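Local coordinates for protein galactitol 1-phosphate 5-dehydrogenase (Escherichia coli, PDB 4A2C) that oxidises galactitol 1-phosphate to D-tagatose 6-phosphate with NAD(+) as a zinc-containing dehydrogenase of galactitol metabolism, at residues A[36-41]-A[57-62]; A[127-132]-A[298-303]; A[257-262]-A[284-289]. One frame throughout, in Å; residues are numbered along the deposited sequence.

How the contacts relate
Contact 1 comes first along the chain and closes before contact 2 opens; contact 3 falls within the chain between the two segments of contact 2. The centres lie about 17 Å apart for contacts 1 and 2, about 18 Å for 1 and 3, and about 21 Å for 2 and 3. Contacts 1 and 2 reach the same mixed sheet of the GroES-like part. Helix 297-307 follows strand 282-285, and contacts 2 and 3 touch through Trp299 and Asn289. Contact 1 thus holds the metal site, contact 2 ties the mixed sheet to the helix after the Rossmann-type sheet, and contact 3 lies at the edge of that parallel sheet, where the second subunit meets it.

Contact 1 of 3, residues A[36-41]-A[57-62]; sequences GLCGSD and LGHEFS. With NI (nickel (II) ion), chain C.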
# COMPACT_ATOMS: atom_id res chain seq x y z
N GLY A 36 27.18 -1.89 -17.45
CA GLY A 36 27.32 -0.93 -16.36
C GLY A 36 27.30 -1.51 -14.95
O GLY A 36 26.79 -2.62 -14.74
N LEU A 37 27.83 -0.76 -13.99
CA LEU A 37 27.88 -1.17 -12.58
C LEU A 37 26.66 -0.70 -11.77
O LEU A 37 26.26 0.47 -11.85
CB LEU A 37 29.15 -0.65 -11.92
CG LEU A 37 29.43 -1.10 -10.49
CD1 LEU A 37 29.78 -2.60 -10.45
CD2 LEU A 37 30.55 -0.29 -9.87
N CYS A 38 26.09 -1.59 -10.97
CA CYS A 38 24.86 -1.28 -10.22
C CYS A 38 25.13 -1.02 -8.73
O CYS A 38 26.09 -1.54 -8.17
CB CYS A 38 23.88 -2.45 -10.39
SG CYS A 38 22.33 -2.31 -9.49
N GLY A 39 24.28 -0.22 -8.09
CA GLY A 39 24.39 -0.01 -6.66
C GLY A 39 24.46 -1.33 -5.90
O GLY A 39 25.18 -1.45 -4.91
N SER A 40 23.72 -2.33 -6.38
CA SER A 40 23.62 -3.61 -5.69
C SER A 40 24.90 -4.44 -5.80
O SER A 40 25.09 -5.41 -5.06
CB SER A 40 22.41 -4.42 -6.19
OG SER A 40 22.55 -4.82 -7.54
N ASP A 41 25.78 -4.06 -6.73
CA ASP A 41 27.04 -4.77 -6.89
C ASP A 41 28.07 -4.37 -5.83
O ASP A 41 28.90 -5.18 -5.43
CB ASP A 41 27.62 -4.56 -8.30
CG ASP A 41 26.77 -5.20 -9.38
OD1 ASP A 41 26.33 -6.35 -9.18
OD2 ASP A 41 26.54 -4.56 -10.43
N LEU A 57 30.29 -10.31 -11.84
CA LEU A 57 29.00 -9.61 -11.75
C LEU A 57 28.60 -9.00 -13.10
O LEU A 57 29.19 -9.31 -14.13
CB LEU A 57 29.08 -8.52 -10.68
CG LEU A 57 28.93 -8.91 -9.21
CD1 LEU A 57 28.73 -10.40 -9.05
CD2 LEU A 57 30.12 -8.43 -8.39
N GLY A 58 27.58 -8.14 -13.09
CA GLY A 58 27.17 -7.40 -14.27
C GLY A 58 25.88 -7.91 -14.89
O GLY A 58 25.88 -8.97 -15.57
N HIS A 59 24.79 -7.17 -14.67
CA HIS A 59 23.49 -7.52 -15.23
C HIS A 59 22.82 -6.36 -15.94
O HIS A 59 21.60 -6.39 -16.16
CB HIS A 59 22.57 -8.02 -14.14
CG HIS A 59 22.31 -7.01 -13.07
ND1 HIS A 59 23.13 -6.85 -11.97
CD2 HIS A 59 21.33 -6.07 -12.94
CE1 HIS A 59 22.66 -5.88 -11.21
NE2 HIS A 59 21.57 -5.39 -11.77
N GLU A 60 23.59 -5.33 -16.28
CA GLU A 60 23.05 -4.17 -17.01
C GLU A 60 23.85 -4.00 -18.29
O GLU A 60 24.78 -3.19 -18.34
CB GLU A 60 23.20 -2.89 -16.19
CG GLU A 60 22.49 -2.87 -14.85
CD GLU A 60 22.86 -1.64 -14.04
OE1 GLU A 60 23.58 -0.76 -14.57
OE2 GLU A 60 22.44 -1.55 -12.87
N PHE A 61 23.53 -4.78 -19.32
CA PHE A 61 24.39 -4.78 -20.49
C PHE A 61 23.70 -5.05 -21.82
O PHE A 61 22.63 -5.67 -21.88
CB PHE A 61 25.57 -5.74 -20.29
CG PHE A 61 25.19 -7.20 -20.25
CD1 PHE A 61 25.12 -7.94 -21.41
CD2 PHE A 61 24.97 -7.84 -19.04
CE1 PHE A 61 24.80 -9.28 -21.38
CE2 PHE A 61 24.65 -9.18 -18.99
CZ PHE A 61 24.57 -9.91 -20.17
N SER A 62 24.33 -4.57 -22.87
CA SER A 62 23.79 -4.67 -24.21
C SER A 62 24.93 -5.13 -25.11
O SER A 62 26.10 -5.12 -24.70
CB SER A 62 23.26 -3.32 -24.68
OG SER A 62 24.30 -2.35 -24.79
NI NI C . 20.67 -3.42 -11.08
O HOH W 1 26.42 -4.91 -16.44
O HOH W 2 25.02 -4.87 -12.87
O HOH W 3 25.56 -7.79 -11.04
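Gly36 and Glu60 bring the two backbones together near the end of strand 27-36 and the first part of strand 60-68, Gly36 N donating to Glu60 O over 2.9 Å at an N-H...O angle of 165°. Just beyond this bond Cys38 and His59 converge on one metal ion, modelled as nickel, in the site assigned by similarity to the catalytic zinc. With SG anti to the backbone N (chi1 178°), Cys38 reaches the ion at 2.6 Å, and His59 NE2 binds it at 2.3 Å. The sulfur stands at the edge of the imidazole. Elsewhere on the ring edge ND1 donates to water 3, which lies in the ring plane 2.8 Å from ND1 and also accepts from Gly58 N; this bond and the metal at NE2 together hold the ring's rotation. Asp41 acts in the second shell: it forms a capping box with Cys38 ahead of helix 41-46, its OD2 accepting from Cys38 N at 3.1 Å, and Ser40 N donates to Cys38 SG, a bond that helps hold the sulfur. Glu60 OE2 lies 3.0 Å from Cys38 CB, and Glu60 OE1 forms a salt bridge with Lys341. Around the contact, helix 41-46 packs against Leu57 and His59 and supplies Arg44 as a salt-bridge partner for Asp41, whereas helix 143-155 brings Glu144, a metal ligand by similarity, against His59 and Glu60.

Contact 2 of 3, residues A[127-132]-A[298-303]; sequences NVFALP and EWETAS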
# COMPACT_ATOMS: atom_id res chain seq x y z
N ASN A 127 16.86 -14.60 -21.90
CA ASN A 127 17.55 -13.55 -21.17
C ASN A 127 18.14 -12.45 -22.06
O ASN A 127 19.00 -11.68 -21.64
CB ASN A 127 18.60 -14.15 -20.24
CG ASN A 127 17.98 -14.98 -19.14
OD1 ASN A 127 17.08 -14.50 -18.40
ND2 ASN A 127 18.41 -16.24 -19.05
N VAL A 128 17.65 -12.37 -23.29
CA VAL A 128 17.97 -11.21 -24.11
C VAL A 128 16.71 -10.63 -24.73
O VAL A 128 15.73 -11.36 -24.98
CB VAL A 128 19.04 -11.52 -25.21
CG1 VAL A 128 20.24 -12.20 -24.59
CG2 VAL A 128 18.45 -12.38 -26.32
N PHE A 129 16.76 -9.33 -24.97
CA PHE A 129 15.63 -8.56 -25.47
C PHE A 129 16.09 -7.82 -26.73
O PHE A 129 17.00 -6.99 -26.66
CB PHE A 129 15.18 -7.58 -24.40
CG PHE A 129 14.03 -6.70 -24.81
CD1 PHE A 129 12.76 -7.23 -24.96
CD2 PHE A 129 14.21 -5.34 -25.00
CE1 PHE A 129 11.69 -6.42 -25.33
CE2 PHE A 129 13.15 -4.53 -25.35
CZ PHE A 129 11.89 -5.06 -25.52
N ALA A 130 15.47 -8.12 -27.86
CA ALA A 130 15.84 -7.52 -29.14
C ALA A 130 15.71 -6.00 -29.07
O ALA A 130 14.76 -5.48 -28.48
CB ALA A 130 14.96 -8.07 -30.25
N LEU A 131 16.66 -5.30 -29.67
CA LEU A 131 16.66 -3.83 -29.70
C LEU A 131 16.55 -3.35 -31.15
O LEU A 131 16.99 -4.05 -32.07
CB LEU A 131 17.94 -3.28 -29.08
CG LEU A 131 18.22 -3.61 -27.62
CD1 LEU A 131 19.61 -3.11 -27.23
CD2 LEU A 131 17.16 -3.01 -26.72
N PRO A 132 15.98 -2.16 -31.35
CA PRO A 132 15.94 -1.56 -32.69
C PRO A 132 17.34 -1.29 -33.23
O PRO A 132 18.26 -1.01 -32.46
CB PRO A 132 15.22 -0.23 -32.45
CG PRO A 132 14.42 -0.45 -31.21
CD PRO A 132 15.25 -1.35 -30.36
N GLU A 298 7.48 -2.76 -19.83
CA GLU A 298 8.50 -1.86 -19.32
C GLU A 298 9.71 -1.81 -20.27
O GLU A 298 10.31 -0.75 -20.49
CB GLU A 298 8.98 -2.31 -17.94
CG GLU A 298 7.98 -2.10 -16.81
CD GLU A 298 7.02 -3.26 -16.64
OE1 GLU A 298 6.92 -4.09 -17.57
OE2 GLU A 298 6.35 -3.34 -15.57
N TRP A 299 10.08 -2.97 -20.80
CA TRP A 299 11.22 -3.10 -21.70
C TRP A 299 10.99 -2.45 -23.08
O TRP A 299 11.91 -1.84 -23.65
CB TRP A 299 11.63 -4.58 -21.80
CG TRP A 299 12.15 -5.03 -20.47
CD1 TRP A 299 11.42 -5.25 -19.33
CD2 TRP A 299 13.52 -5.26 -20.11
NE1 TRP A 299 12.25 -5.63 -18.30
CE2 TRP A 299 13.55 -5.63 -18.75
CE3 TRP A 299 14.73 -5.22 -20.82
CZ2 TRP A 299 14.74 -5.96 -18.09
CZ3 TRP A 299 15.90 -5.52 -20.16
CH2 TRP A 299 15.90 -5.88 -18.81
N GLU A 300 9.78 -2.55 -23.61
CA GLU A 300 9.44 -1.84 -24.84
C GLU A 300 9.41 -0.31 -24.65
O GLU A 300 9.95 0.43 -25.46
CB GLU A 300 8.10 -2.35 -25.37
CG GLU A 300 8.11 -3.85 -25.64
CD GLU A 300 6.74 -4.42 -25.92
OE1 GLU A 300 6.23 -4.24 -27.04
OE2 GLU A 300 6.17 -5.05 -25.00
N THR A 301 8.79 0.16 -23.57
CA THR A 301 8.71 1.61 -23.33
C THR A 301 10.11 2.19 -23.18
O THR A 301 10.41 3.23 -23.76
CB THR A 301 7.90 1.92 -22.06
OG1 THR A 301 6.60 1.31 -22.16
CG2 THR A 301 7.71 3.42 -21.90
N ALA A 302 10.95 1.50 -22.42
CA ALA A 302 12.35 1.88 -22.19
C ALA A 302 13.13 1.94 -23.48
O ALA A 302 13.87 2.90 -23.73
CB ALA A 302 13.02 0.87 -21.24
N SER A 303 12.98 0.89 -24.28
CA SER A 303 13.63 0.83 -25.57
C SER A 303 13.16 1.98 -26.47
O SER A 303 13.96 2.59 -27.16
CB SER A 303 13.37 -0.53 -26.24
OG SER A 303 13.83 -0.53 -27.58
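Phe129 and Trp299 form a T-shaped aromatic pair that fastens a strand of the GroES-like domain to helix 297-307, the helix that follows the last strand of the Rossmann-type sheet. It is strand-on-helix packing: strand 128-130, paired with strand 80-83 in the mixed sheet, passes the helix with the axes of the short segments 10.2 Å apart and at 51° to each other. The indole turns its edge toward the phenyl face, the five-membered ring and the phenyl ring having centroids 5.8 Å apart and planes at 67°. Trp299 CB sits over the same face of the Phe129 ring in a CH-pi contact, 3.9 Å from its centroid. Phe129 gets there because CG stands opposite the backbone N (chi1 179°), which carries the ring off the strand and onto the helix backbone, where CE2 comes within 3.4 Å of Trp299 O. That carbonyl is already engaged in the helix, accepting from Ser303 N. Replacing Phe129 with an alanine would probably open a gap above Trp299 CB and leave the indole edge without the ring face it points at. The indole has another hold, since NE1 donates to Asn289 O, and it also meets the ring of Tyr290 nearly parallel and packs on Ile143 of helix 143-155. Farther along the helix, Glu300 CG brushes Phe129 CZ at 4.0 Å, and Ser303 turns to the end of the other segment, where its OG touches Pro132 CD at 3.2 Å.

Contact 3 of 3, residues A[257-262]-A[284-289]; sequences ALVGTL and IGSWMN
Val259 meets Ser286 because its CG1 lies beside the backbone N (chi1 -58°) and comes to 3.7 Å from Ser286 CB. Trp287 swings its CG opposite the backbone N (chi1 -165°), which brings the indole back so that CZ3 meets Thr261 OG1 at 3.8 Å, the hydroxyl lying in the ring plane at its edge. Just before these residues, strands 255-258 and 282-285 run parallel at one edge of the Rossmann-type sheet, 282-285 being outermost within this chain. Leu258 N donates to Ile284 O at 2.9 Å, and Leu258 O accepts from Ser286 N at 3.0 Å. Ala257 CA adds a C-H...O contact to the same Ile284 oxygen, at 3.2 Å. Past the strand ends, where the chains diverge, water 4 donates to both Val259 O and Ser286 O and keeps them bridged. At the dimer interface, the backbone of Gly285 is hydrogen-bonded to the second subunit, Glu280 of that subunit accepts from Trp287 N, and its Leu277 packs on Leu258 and Thr261. Since the backbone and one water supply the polar links between the two segments, their pairing probably depends little on side-chain chemistry, and the side chains add chiefly van der Waals packing.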
# COMPACT_ATOMS: atom_id res chain seq x y z
N ALA A 257 4.90 4.20 -4.17
CA ALA A 257 5.59 3.01 -4.66
C ALA A 257 6.95 2.90 -3.97
O ALA A 257 7.76 3.84 -4.02
CB ALA A 257 5.77 3.08 -6.18
N LEU A 258 7.19 1.76 -3.33
CA LEU A 258 8.46 1.53 -2.66
C LEU A 258 9.34 0.69 -3.59
O LEU A 258 9.05 -0.49 -3.87
CB LEU A 258 8.22 0.78 -1.35
CG LEU A 258 7.22 1.42 -0.39
CD1 LEU A 258 6.83 0.47 0.74
CD2 LEU A 258 7.79 2.72 0.16
N VAL A 259 10.43 1.29 -4.08
CA VAL A 259 11.38 0.52 -4.87
C VAL A 259 12.68 0.34 -4.10
O VAL A 259 13.52 -0.47 -4.48
CB VAL A 259 11.65 1.17 -6.24
CG1 VAL A 259 10.35 1.31 -7.02
CG2 VAL A 259 12.28 2.53 -6.06
N GLY A 260 12.83 1.09 -3.01
CA GLY A 260 14.03 1.04 -2.21
C GLY A 260 13.98 0.07 -1.04
O GLY A 260 13.16 0.21 -0.13
N THR A 261 14.87 -0.90 -1.06
CA THR A 261 15.01 -1.86 0.03
C THR A 261 15.69 -1.24 1.25
O THR A 261 16.70 -0.55 1.13
CB THR A 261 15.82 -3.08 -0.44
OG1 THR A 261 15.08 -3.78 -1.44
CG2 THR A 261 16.10 -4.00 0.72
N LEU A 262 15.12 -1.49 2.43
CA LEU A 262 15.70 -1.04 3.69
C LEU A 262 16.79 -2.00 4.18
O LEU A 262 16.74 -3.20 3.91
CB LEU A 262 14.62 -0.92 4.77
CG LEU A 262 13.93 0.43 4.93
CD1 LEU A 262 13.57 1.03 3.59
CD2 LEU A 262 12.70 0.30 5.83
N ILE A 284 2.51 0.78 -2.65
CA ILE A 284 2.71 -0.25 -3.66
C ILE A 284 4.11 -0.79 -3.58
O ILE A 284 5.06 -0.08 -3.90
CB ILE A 284 2.48 0.33 -5.07
CG1 ILE A 284 1.13 1.04 -5.17
CG2 ILE A 284 2.60 -0.74 -6.12
CD1 ILE A 284 1.00 1.91 -6.44
N GLY A 285 4.26 -2.03 -3.12
CA GLY A 285 5.57 -2.65 -3.07
C GLY A 285 5.98 -3.01 -4.49
O GLY A 285 5.18 -3.58 -5.24
N SER A 286 7.19 -2.63 -4.88
CA SER A 286 7.66 -2.91 -6.24
C SER A 286 8.88 -3.81 -6.19
O SER A 286 9.78 -3.60 -5.37
CB SER A 286 7.99 -1.60 -6.98
OG SER A 286 8.27 -1.81 -8.35
N TRP A 287 8.91 -4.84 -7.04
CA TRP A 287 10.03 -5.77 -7.03
C TRP A 287 10.54 -5.99 -8.44
O TRP A 287 9.77 -6.31 -9.35
CB TRP A 287 9.66 -7.11 -6.36
CG TRP A 287 10.87 -7.97 -6.00
CD1 TRP A 287 11.12 -9.26 -6.40
CD2 TRP A 287 11.98 -7.60 -5.16
NE1 TRP A 287 12.30 -9.71 -5.87
CE2 TRP A 287 12.85 -8.71 -5.10
CE3 TRP A 287 12.31 -6.44 -4.45
CZ2 TRP A 287 14.04 -8.70 -4.37
CZ3 TRP A 287 13.48 -6.43 -3.72
CH2 TRP A 287 14.34 -7.55 -3.68
N MET A 288 11.85 -5.81 -8.61
CA MET A 288 12.50 -6.05 -9.89
C MET A 288 11.87 -5.21 -10.99
O MET A 288 11.55 -4.03 -10.77
CB MET A 288 12.46 -7.52 -10.26
CG MET A 288 12.91 -8.42 -9.13
SD MET A 288 14.25 -9.50 -9.63
CE MET A 288 15.45 -9.14 -8.35
N ASN A 289 11.73 -5.77 -12.18
CA ASN A 289 11.32 -4.92 -13.29
C ASN A 289 10.67 -5.59 -14.47
O ASN A 289 11.02 -5.30 -15.62
CB ASN A 289 12.50 -4.02 -13.73
CG ASN A 289 13.86 -4.66 -13.53
OD1 ASN A 289 14.05 -5.56 -12.70
ND2 ASN A 289 14.85 -4.17 -14.28
O HOH W 4 12.46 -2.83 -5.83